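Side-chain contacts in NDP-N-acetyl-D-galactosaminuronic acid dehydrogenase (Methanosarcina mazei Go1, PDB 3G79), which probably oxidises UDP-N-acetyl-alpha-D-mannosamine to UDP-N-acetyl-alpha-D-mannosaminouronate, reducing two NAD(+) molecules for each sugar converted: residues D297-E302 with L324-N329; T240-Q245 with A281-G286; A248-A253 with D330-H335; L176-E181 with A230-K235. All coordinates share one frame; numbering follows the deposited sequence.

Interaction 1: D297-E302 with L324-N329; sequences DTYHLE and LARKVN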
# COMPACT_ATOMS: atom_id res chain seq x y z
N ASP A 297 16.88 -2.39 2.31
CA ASP A 297 16.58 -2.76 0.96
C ASP A 297 16.40 -1.55 0.06
O ASP A 297 16.78 -1.61 -1.09
CB ASP A 297 15.36 -3.73 0.91
CG ASP A 297 15.75 -5.20 1.20
OD1 ASP A 297 16.91 -5.47 1.58
OD2 ASP A 297 14.90 -6.11 1.02
N THR A 298 15.85 -0.44 0.53
CA THR A 298 15.53 0.55 -0.48
C THR A 298 16.79 1.21 -0.96
O THR A 298 16.81 1.71 -2.07
CB THR A 298 14.40 1.58 -0.13
OG1 THR A 298 14.94 2.89 0.09
CG2 THR A 298 13.55 1.17 1.01
N TYR A 299 17.84 1.20 -0.15
CA TYR A 299 19.16 1.69 -0.59
C TYR A 299 19.72 0.80 -1.65
O TYR A 299 20.34 1.30 -2.56
CB TYR A 299 20.16 1.92 0.57
CG TYR A 299 19.57 2.87 1.58
CD1 TYR A 299 19.20 4.19 1.21
CD2 TYR A 299 19.27 2.44 2.87
CE1 TYR A 299 18.61 5.06 2.15
CE2 TYR A 299 18.68 3.29 3.80
CZ TYR A 299 18.35 4.60 3.44
OH TYR A 299 17.74 5.39 4.37
N HIS A 300 19.47 -0.51 -1.53
CA HIS A 300 19.75 -1.42 -2.63
C HIS A 300 19.01 -1.16 -3.96
O HIS A 300 19.63 -1.26 -5.02
CB HIS A 300 19.58 -2.85 -2.18
CG HIS A 300 20.45 -3.20 -1.02
ND1 HIS A 300 19.95 -3.71 0.16
CD2 HIS A 300 21.79 -3.09 -0.85
CE1 HIS A 300 20.95 -3.91 1.01
NE2 HIS A 300 22.07 -3.52 0.42
N LEU A 301 17.72 -0.79 -3.91
CA LEU A 301 16.97 -0.38 -5.12
C LEU A 301 17.58 0.88 -5.70
O LEU A 301 17.84 0.98 -6.91
CB LEU A 301 15.48 -0.10 -4.83
CG LEU A 301 14.36 -1.03 -5.28
CD1 LEU A 301 13.05 -0.24 -5.49
CD2 LEU A 301 14.73 -1.73 -6.55
N GLU A 302 17.78 1.85 -4.83
CA GLU A 302 18.41 3.08 -5.22
C GLU A 302 19.71 2.83 -5.93
O GLU A 302 19.83 3.26 -7.06
CB GLU A 302 18.57 4.03 -4.05
CG GLU A 302 17.28 4.34 -3.37
CD GLU A 302 16.14 4.89 -4.29
OE1 GLU A 302 16.38 5.37 -5.42
OE2 GLU A 302 14.98 4.86 -3.86
N LEU A 324 12.12 8.59 1.14
CA LEU A 324 11.41 9.37 2.11
C LEU A 324 10.50 8.54 2.99
O LEU A 324 10.18 8.94 4.12
CB LEU A 324 10.76 10.58 1.44
CG LEU A 324 9.29 10.87 1.63
CD1 LEU A 324 9.00 12.36 1.92
CD2 LEU A 324 8.68 10.45 0.33
N ALA A 325 10.17 7.34 2.56
CA ALA A 325 9.66 6.35 3.54
C ALA A 325 10.69 6.01 4.64
O ALA A 325 10.36 5.94 5.84
CB ALA A 325 9.22 5.10 2.86
N ARG A 326 11.94 5.77 4.23
CA ARG A 326 12.99 5.48 5.21
C ARG A 326 13.12 6.60 6.26
O ARG A 326 13.39 6.34 7.43
CB ARG A 326 14.35 5.22 4.53
CG ARG A 326 14.49 3.84 3.84
CD ARG A 326 14.09 2.65 4.74
NE ARG A 326 14.57 2.86 6.10
CZ ARG A 326 13.93 2.49 7.20
NH1 ARG A 326 12.76 1.84 7.17
NH2 ARG A 326 14.49 2.74 8.35
N LYS A 327 12.87 7.85 5.86
CA LYS A 327 13.07 8.94 6.81
C LYS A 327 11.90 9.11 7.78
O LYS A 327 12.11 9.50 8.95
CB LYS A 327 13.35 10.25 6.10
CG LYS A 327 14.69 10.35 5.41
CD LYS A 327 14.62 11.63 4.54
CE LYS A 327 15.85 11.87 3.67
NZ LYS A 327 15.43 12.81 2.61
N VAL A 328 10.68 8.85 7.31
CA VAL A 328 9.49 8.90 8.15
C VAL A 328 9.72 7.85 9.25
O VAL A 328 9.83 8.18 10.45
CB VAL A 328 8.19 8.69 7.33
CG1 VAL A 328 6.98 8.43 8.20
CG2 VAL A 328 7.92 9.90 6.48
N ASN A 329 9.91 6.61 8.84
CA ASN A 329 10.15 5.52 9.75
C ASN A 329 11.37 5.69 10.69
O ASN A 329 11.30 5.30 11.87
CB ASN A 329 10.23 4.22 8.95
CG ASN A 329 8.86 3.80 8.38
OD1 ASN A 329 7.80 4.23 8.86
ND2 ASN A 329 8.89 2.93 7.36
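Arg326 doubles back on itself, turning at chi2 (-50°) and again at chi3 (-41°), and so offers its aliphatic CB and CG to the end of Tyr299, whose ring swings over from a CG placed beside its own backbone N. The setting is helix-to-helix packing within the dehydrogenase's helical middle region, where helix 293-305 meets helix 321-345. The two side chains run at about a right angle, with ring and guanidinium planes 82° apart. Tyr299 OH lies 3.4 Å from Arg326 CB, and it faces the guanidinium edge, near its plane, without bonding to it across this contact.

Thr298 packs against the middle of the arginine side chain through both its branches: OG1 faces CG, and the methyl CG2 is 4.0 Å from Arg326 CD. Thr298 OG1 and Arg326 NE are covered with no polar partner in the model. The terminal nitrogens of the arginine are better served. NH1 makes a salt bridge to Asp243 on helix 228-258, and NH2 makes one to Asp330, a turn further along its own helix. Further back along the side chain, Arg326 CG lies 3.6 Å from Tyr299 OH and 3.9 Å from Thr298 OG1.

Interaction 2: T240-Q245 with A281-G286; sequences TFRDLQ and AVLWPG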
# COMPACT_ATOMS: atom_id res chain seq x y z
N THR A 240 10.76 -2.92 0.59
CA THR A 240 10.49 -1.53 0.28
C THR A 240 8.97 -1.13 0.36
O THR A 240 8.58 -0.16 1.05
CB THR A 240 11.13 -1.23 -1.10
OG1 THR A 240 12.56 -1.24 -0.96
CG2 THR A 240 10.67 0.13 -1.67
N PHE A 241 8.11 -1.91 -0.30
CA PHE A 241 6.69 -1.60 -0.34
C PHE A 241 6.08 -1.73 1.05
O PHE A 241 5.29 -0.88 1.43
CB PHE A 241 5.99 -2.48 -1.39
CG PHE A 241 6.03 -1.90 -2.75
CD1 PHE A 241 7.21 -1.39 -3.27
CD2 PHE A 241 4.88 -1.81 -3.52
CE1 PHE A 241 7.25 -0.83 -4.53
CE2 PHE A 241 4.91 -1.23 -4.78
CZ PHE A 241 6.09 -0.75 -5.29
N ARG A 242 6.51 -2.75 1.80
CA ARG A 242 6.10 -2.91 3.21
C ARG A 242 6.57 -1.70 4.01
O ARG A 242 5.78 -1.09 4.70
CB ARG A 242 6.60 -4.24 3.87
CG ARG A 242 6.51 -4.21 5.43
CD ARG A 242 6.44 -5.57 6.15
NE ARG A 242 5.06 -6.02 6.17
CZ ARG A 242 4.35 -6.35 7.25
NH1 ARG A 242 4.90 -6.34 8.47
NH2 ARG A 242 3.08 -6.69 7.08
N ASP A 243 7.85 -1.35 3.87
CA ASP A 243 8.43 -0.22 4.55
C ASP A 243 7.65 1.05 4.26
O ASP A 243 7.35 1.83 5.14
CB ASP A 243 9.91 -0.07 4.17
CG ASP A 243 10.60 1.02 4.96
OD1 ASP A 243 10.31 1.17 6.16
OD2 ASP A 243 11.43 1.73 4.38
N LEU A 244 7.29 1.23 3.02
CA LEU A 244 6.42 2.34 2.64
C LEU A 244 5.02 2.27 3.26
O LEU A 244 4.50 3.32 3.67
CB LEU A 244 6.34 2.46 1.11
CG LEU A 244 5.32 3.48 0.61
CD1 LEU A 244 5.72 4.93 0.97
CD2 LEU A 244 5.12 3.34 -0.86
N GLN A 245 4.40 1.08 3.35
CA GLN A 245 3.07 1.05 3.98
C GLN A 245 3.14 1.46 5.44
O GLN A 245 2.18 2.02 6.02
CB GLN A 245 2.21 -0.22 3.75
CG GLN A 245 2.90 -1.53 3.76
CD GLN A 245 2.14 -2.73 3.07
OE1 GLN A 245 2.81 -3.64 2.53
NE2 GLN A 245 0.80 -2.74 3.12
N ALA A 281 -4.89 -2.07 2.39
CA ALA A 281 -4.03 -2.97 3.19
C ALA A 281 -3.22 -2.24 4.26
O ALA A 281 -2.02 -2.39 4.34
CB ALA A 281 -3.13 -3.78 2.27
N VAL A 282 -3.92 -1.47 5.08
CA VAL A 282 -3.36 -0.55 6.08
C VAL A 282 -2.75 -1.26 7.30
O VAL A 282 -3.45 -1.94 8.07
CB VAL A 282 -4.42 0.45 6.59
CG1 VAL A 282 -3.80 1.52 7.45
CG2 VAL A 282 -5.12 1.10 5.45
N LEU A 283 -1.46 -1.02 7.50
CA LEU A 283 -0.76 -1.58 8.64
C LEU A 283 -0.98 -0.73 9.91
O LEU A 283 -1.98 -0.00 10.03
CB LEU A 283 0.74 -1.72 8.30
CG LEU A 283 1.03 -2.62 7.05
CD1 LEU A 283 2.51 -2.68 6.65
CD2 LEU A 283 0.48 -4.05 7.27
N TRP A 284 -0.04 -0.82 10.82
CA TRP A 284 -0.15 -0.28 12.17
C TRP A 284 1.03 0.64 12.38
O TRP A 284 2.15 0.33 11.95
CB TRP A 284 -0.12 -1.39 13.19
CG TRP A 284 -1.26 -2.37 13.04
CD1 TRP A 284 -1.28 -3.52 12.26
CD2 TRP A 284 -2.55 -2.29 13.65
NE1 TRP A 284 -2.50 -4.16 12.38
CE2 TRP A 284 -3.29 -3.43 13.23
CE3 TRP A 284 -3.13 -1.39 14.55
CZ2 TRP A 284 -4.60 -3.68 13.66
CZ3 TRP A 284 -4.42 -1.63 14.98
CH2 TRP A 284 -5.15 -2.78 14.54
N PRO A 285 0.78 1.82 12.95
CA PRO A 285 1.84 2.83 13.19
C PRO A 285 2.59 2.47 14.49
O PRO A 285 2.08 1.64 15.26
CB PRO A 285 1.04 4.14 13.32
CG PRO A 285 -0.32 3.68 13.90
CD PRO A 285 -0.56 2.28 13.36
N GLY A 286 3.76 3.07 14.75
CA GLY A 286 4.62 2.63 15.87
C GLY A 286 5.94 3.36 16.12
O GLY A 286 6.30 4.29 15.43
O HOH W 1 -0.25 1.28 5.97
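The guanidinium of Arg242 has Leu283 on one face: methyl CD1 stands 3.9 Å above the plane, displaced toward the rim, while the other methyl, CD2, comes within 3.7 Å of Arg242 NH2. The leucine therefore meets the cation with both tips of its fork, the two side chains running roughly perpendicular. Arg242 gets there from a backbone that does not aim it at the loop, through a bend at chi3 (-84°) that turns the planar end over.

The second flat group, the amide of Gln245, reaches out on a chain extended beyond CG and passes Leu283 at a slant. Its NE2 is 3.9 Å from Leu283 CG and 3.1 Å from the carbonyl oxygen of Ala281. The closest carbon approach between Gln245 and Leu283 is modelled too short to be trusted.

A water joins the two backbones. It accepts from Leu283 N at 3.0 Å and donates to Gln245 O over a leg so short that its modelled length is doubtful, linking the long helix 228-258 to the loop that runs from helix 263-271 toward helix 293-305. Arg267, on helix 263-271, bonds to the carbonyls of Val282 and Leu283. Gly277 of the second subunit packs on both Arg242 and Leu283, and Ala281 meets Ala281 of that subunit, so the contact is part of the dimer interface of the central domain.

Chemically, the side-chain grip on Leu283 is one of dispersion, made with the flat surface of a cation and the carbons of an amide, and a water ties the two main chains.

Interaction 3: A248-A253 with D330-H335; sequences AINQLA and DFMPAH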
# COMPACT_ATOMS: atom_id res chain seq x y z
N ALA A 248 3.59 5.16 5.62
CA ALA A 248 2.22 5.70 5.38
C ALA A 248 1.35 5.89 6.60
O ALA A 248 0.81 7.01 6.75
CB ALA A 248 1.44 4.86 4.35
N ILE A 249 1.17 4.85 7.44
CA ILE A 249 0.27 5.06 8.57
C ILE A 249 0.98 5.89 9.62
O ILE A 249 0.33 6.69 10.30
CB ILE A 249 -0.26 3.80 9.35
CG1 ILE A 249 0.36 2.54 8.86
CG2 ILE A 249 -1.84 3.82 9.60
CD1 ILE A 249 1.71 2.39 9.46
N ASN A 250 2.29 5.65 9.78
CA ASN A 250 3.07 6.36 10.77
C ASN A 250 2.83 7.82 10.50
O ASN A 250 2.55 8.57 11.41
CB ASN A 250 4.57 6.02 10.68
CG ASN A 250 4.93 4.77 11.46
OD1 ASN A 250 4.18 4.33 12.34
ND2 ASN A 250 6.09 4.19 11.16
N GLN A 251 2.93 8.18 9.24
CA GLN A 251 2.66 9.54 8.79
C GLN A 251 1.24 9.99 9.13
O GLN A 251 1.03 11.14 9.52
CB GLN A 251 2.87 9.62 7.29
CG GLN A 251 2.23 10.80 6.65
CD GLN A 251 3.12 11.99 6.60
OE1 GLN A 251 3.80 12.35 7.59
NE2 GLN A 251 3.14 12.64 5.43
N LEU A 252 0.27 9.12 8.99
CA LEU A 252 -1.10 9.55 9.20
C LEU A 252 -1.25 9.76 10.71
O LEU A 252 -1.94 10.69 11.14
CB LEU A 252 -2.09 8.50 8.69
CG LEU A 252 -3.51 8.76 8.22
CD1 LEU A 252 -4.40 7.85 9.04
CD2 LEU A 252 -4.00 10.26 8.16
N ALA A 253 -0.54 8.93 11.48
CA ALA A 253 -0.50 9.08 12.91
C ALA A 253 0.01 10.48 13.29
O ALA A 253 -0.65 11.17 14.05
CB ALA A 253 0.34 7.94 13.58
N ASP A 330 12.46 6.30 10.19
CA ASP A 330 13.64 6.65 11.03
C ASP A 330 13.30 7.73 12.05
O ASP A 330 14.02 7.85 13.05
CB ASP A 330 14.88 7.14 10.22
CG ASP A 330 15.69 6.01 9.53
OD1 ASP A 330 15.54 4.83 9.88
OD2 ASP A 330 16.48 6.32 8.60
N PHE A 331 12.23 8.48 11.82
CA PHE A 331 11.89 9.60 12.68
C PHE A 331 11.17 9.19 13.94
O PHE A 331 11.21 9.89 14.95
CB PHE A 331 11.01 10.59 11.93
CG PHE A 331 10.57 11.77 12.76
CD1 PHE A 331 11.52 12.66 13.29
CD2 PHE A 331 9.22 12.00 12.99
CE1 PHE A 331 11.11 13.78 14.03
CE2 PHE A 331 8.81 13.10 13.74
CZ PHE A 331 9.75 14.00 14.26
N MET A 332 10.50 8.05 13.88
CA MET A 332 9.59 7.67 14.92
C MET A 332 10.23 7.57 16.31
O MET A 332 9.58 7.98 17.28
CB MET A 332 8.79 6.43 14.51
CG MET A 332 7.96 6.70 13.22
SD MET A 332 6.83 8.11 13.32
CE MET A 332 6.49 8.38 11.63
N PRO A 333 11.49 7.06 16.42
CA PRO A 333 12.16 7.23 17.71
C PRO A 333 12.25 8.67 18.19
O PRO A 333 11.98 8.90 19.38
CB PRO A 333 13.57 6.64 17.47
CG PRO A 333 13.28 5.53 16.61
CD PRO A 333 12.23 6.09 15.60
N ALA A 334 12.60 9.61 17.33
CA ALA A 334 12.63 11.03 17.73
C ALA A 334 11.22 11.50 18.10
O ALA A 334 11.06 12.27 19.05
CB ALA A 334 13.28 11.96 16.67
N HIS A 335 10.21 10.99 17.40
CA HIS A 335 8.85 11.38 17.73
C HIS A 335 8.46 10.86 19.12
O HIS A 335 7.75 11.57 19.88
CB HIS A 335 7.84 10.94 16.66
CG HIS A 335 6.43 11.28 17.01
ND1 HIS A 335 5.98 12.59 17.07
CD2 HIS A 335 5.39 10.51 17.40
CE1 HIS A 335 4.71 12.60 17.44
NE2 HIS A 335 4.33 11.35 17.64
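Van der Waals packing between Asn250 and Met332 makes up nearly all of this contact, in which helix 228-258 lies against helix 321-345. Met332 leaves its helix with CG beside the backbone N and bends at chi2 (-56°), which folds the thioether against the near side of Asn250. Its CG touches the amide end, 3.7 Å from Asn250 ND2 and 4.0 Å from Asn250 CG; further along, SD lies 4.1 Å from Asn250 CB. The methyl CE continues past CB toward the backbone where Asn250 joins Gln251, but it is modelled too near CB for its exact place to be relied on.

The amide of Asn250 finds its polar partners outside the two segments. Its OD1 accepts from the backbone N of Gly286, and its ND2 donates to Asn329 OD1. Held at both ends, the amide cannot easily turn about its last torsion, and the methionine packs against a group fixed by other partners.

Backbone effects shape the opposing helix. Pro333 has no N-H to give to the preceding turn, and a kink falls at this point. Helical bonding is present again just beyond, where His335 N donates to Phe331 O over 2.9 Å. That same nitrogen sits 4.3 Å above the Phe331 ring, over its centre.

Around the pair, His335 bonds through NE2 to Glu257, near the end of helix 228-258, and through ND1 to Asp313 of the second subunit. Ala253 touches Ile468, just after strand 464-467, and Pro333 touches Pro374, just before helix 375-385, which places the contact where the two long helices meet the C-terminal parallel-sheet domain.

Interaction 4: L176-E181 with A230-K235; sequences LAHAPE and AAEVTK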
# COMPACT_ATOMS: atom_id res chain seq x y z
N LEU A 176 22.39 -19.89 -15.90
CA LEU A 176 22.55 -19.18 -14.64
C LEU A 176 21.23 -18.60 -14.19
O LEU A 176 20.58 -17.88 -14.95
CB LEU A 176 23.51 -18.02 -14.82
CG LEU A 176 24.52 -17.56 -13.78
CD1 LEU A 176 24.96 -16.11 -14.04
CD2 LEU A 176 24.22 -17.78 -12.34
N ALA A 177 20.87 -18.85 -12.94
CA ALA A 177 19.58 -18.39 -12.44
C ALA A 177 19.72 -17.82 -11.04
O ALA A 177 20.78 -17.93 -10.45
CB ALA A 177 18.59 -19.52 -12.43
N HIS A 178 18.64 -17.22 -10.54
CA HIS A 178 18.55 -16.79 -9.15
C HIS A 178 17.20 -17.22 -8.60
O HIS A 178 16.13 -16.81 -9.10
CB HIS A 178 18.74 -15.29 -8.99
CG HIS A 178 18.58 -14.80 -7.58
ND1 HIS A 178 19.20 -15.40 -6.50
CD2 HIS A 178 17.89 -13.75 -7.07
CE1 HIS A 178 18.89 -14.76 -5.39
NE2 HIS A 178 18.08 -13.76 -5.71
N ALA A 179 17.24 -18.08 -7.60
CA ALA A 179 16.03 -18.49 -6.94
C ALA A 179 16.10 -18.23 -5.45
O ALA A 179 16.42 -19.12 -4.68
CB ALA A 179 15.75 -19.95 -7.22
N PRO A 180 15.77 -17.00 -5.02
CA PRO A 180 15.72 -16.68 -3.61
C PRO A 180 14.55 -17.38 -2.92
O PRO A 180 13.55 -17.67 -3.56
CB PRO A 180 15.44 -15.17 -3.60
CG PRO A 180 14.69 -14.92 -4.82
CD PRO A 180 15.23 -15.90 -5.84
N GLU A 181 14.66 -17.62 -1.62
CA GLU A 181 13.53 -18.04 -0.84
C GLU A 181 13.26 -17.13 0.33
O GLU A 181 14.17 -16.53 0.87
CB GLU A 181 13.72 -19.48 -0.34
CG GLU A 181 12.80 -20.49 -1.05
CD GLU A 181 11.27 -20.29 -0.80
OE1 GLU A 181 10.73 -19.16 -0.97
OE2 GLU A 181 10.60 -21.29 -0.45
N ALA A 230 15.23 -9.39 -12.25
CA ALA A 230 13.87 -9.15 -11.74
C ALA A 230 13.63 -9.94 -10.45
O ALA A 230 12.98 -9.47 -9.53
CB ALA A 230 12.86 -9.53 -12.78
N ALA A 231 14.23 -11.12 -10.37
CA ALA A 231 14.16 -11.95 -9.18
C ALA A 231 14.77 -11.23 -8.03
O ALA A 231 14.19 -11.18 -7.00
CB ALA A 231 14.87 -13.36 -9.40
N GLU A 232 15.96 -10.66 -8.21
CA GLU A 232 16.68 -9.95 -7.14
C GLU A 232 15.93 -8.72 -6.65
O GLU A 232 15.91 -8.42 -5.45
CB GLU A 232 18.08 -9.51 -7.60
CG GLU A 232 19.14 -10.64 -7.76
CD GLU A 232 20.20 -10.19 -8.72
OE1 GLU A 232 19.91 -9.22 -9.45
OE2 GLU A 232 21.30 -10.70 -8.72
N VAL A 233 15.35 -7.99 -7.59
CA VAL A 233 14.54 -6.82 -7.31
C VAL A 233 13.25 -7.18 -6.59
O VAL A 233 12.79 -6.44 -5.73
CB VAL A 233 14.28 -6.06 -8.61
CG1 VAL A 233 13.21 -5.03 -8.45
CG2 VAL A 233 15.59 -5.42 -9.05
N THR A 234 12.72 -8.35 -6.87
CA THR A 234 11.48 -8.77 -6.20
C THR A 234 11.57 -8.75 -4.70
O THR A 234 10.71 -8.16 -4.03
CB THR A 234 11.03 -10.15 -6.64
OG1 THR A 234 10.64 -10.10 -8.02
CG2 THR A 234 9.83 -10.64 -5.74
N LYS A 235 12.63 -9.37 -4.18
CA LYS A 235 12.86 -9.37 -2.74
C LYS A 235 13.13 -7.99 -2.14
O LYS A 235 12.69 -7.71 -1.01
CB LYS A 235 13.94 -10.41 -2.36
CG LYS A 235 15.06 -9.94 -1.51
CD LYS A 235 14.75 -9.75 -0.04
CE LYS A 235 16.06 -9.12 0.55
NZ LYS A 235 16.18 -8.92 2.02
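His178 and Glu232 press together where the Rossmann-type NAD-binding domain, at the end of strand 175-178, meets the start of the long helix 228-258. This is the tight part of the contact. The imidazole, with CG anti to the backbone N (chi1 177°), puts CD2 3.4 Å from Glu232 CG, and Glu232 N lies in the ring plane at its edge. Ala231 CB meets both the carbonyl and the ring, 3.7 Å from His178 O and 3.8 Å from His178 CD2. One face of the ring is covered from within its own segment, for Pro180 CD stands 3.5 Å above its centre.

The polar ends are bonded to other partners. His178 ND1 bonds to Leu145 O on the neighbouring strand, while the Glu232 carboxylate takes backbone N-H groups from Gly152, just before helix 154-166, and from Thr154, its first residue.

Packing slackens toward the partly exposed side. Pro180 CD comes no nearer than 4.4 Å to Ala231 CB, and Lys235, though it sets out toward the strand, leads its amine away to a long, weak ion pair with Asp297.

Inside the helix, Ala230 O takes two donors from Thr234, arriving from opposite faces of the carbonyl plane: the backbone N, and OG1 at 2.9 Å, tilted 34° out of that plane.

Helix 228-258 carries one side of interactions 2, 3 and 4, which lie along its length; interactions 3 and 4 are farthest apart, about 31 Å between centres. Further contacts join them. Asn329 of interaction 1 and Asp243 of interaction 2 probably share a hydrogen bond, with ND2 2.6 Å from OD1. Interaction 2 packs on interaction 3, Gly286 O lying 3.4 Å from Met332 CB. Interaction 4 meets interaction 1 more loosely, Val233 CG1 standing 4.1 Å from Leu301 CD2. It reaches the NAD-binding domain, whereas interaction 3 borders the C-terminal one. All four contacts touch the second subunit.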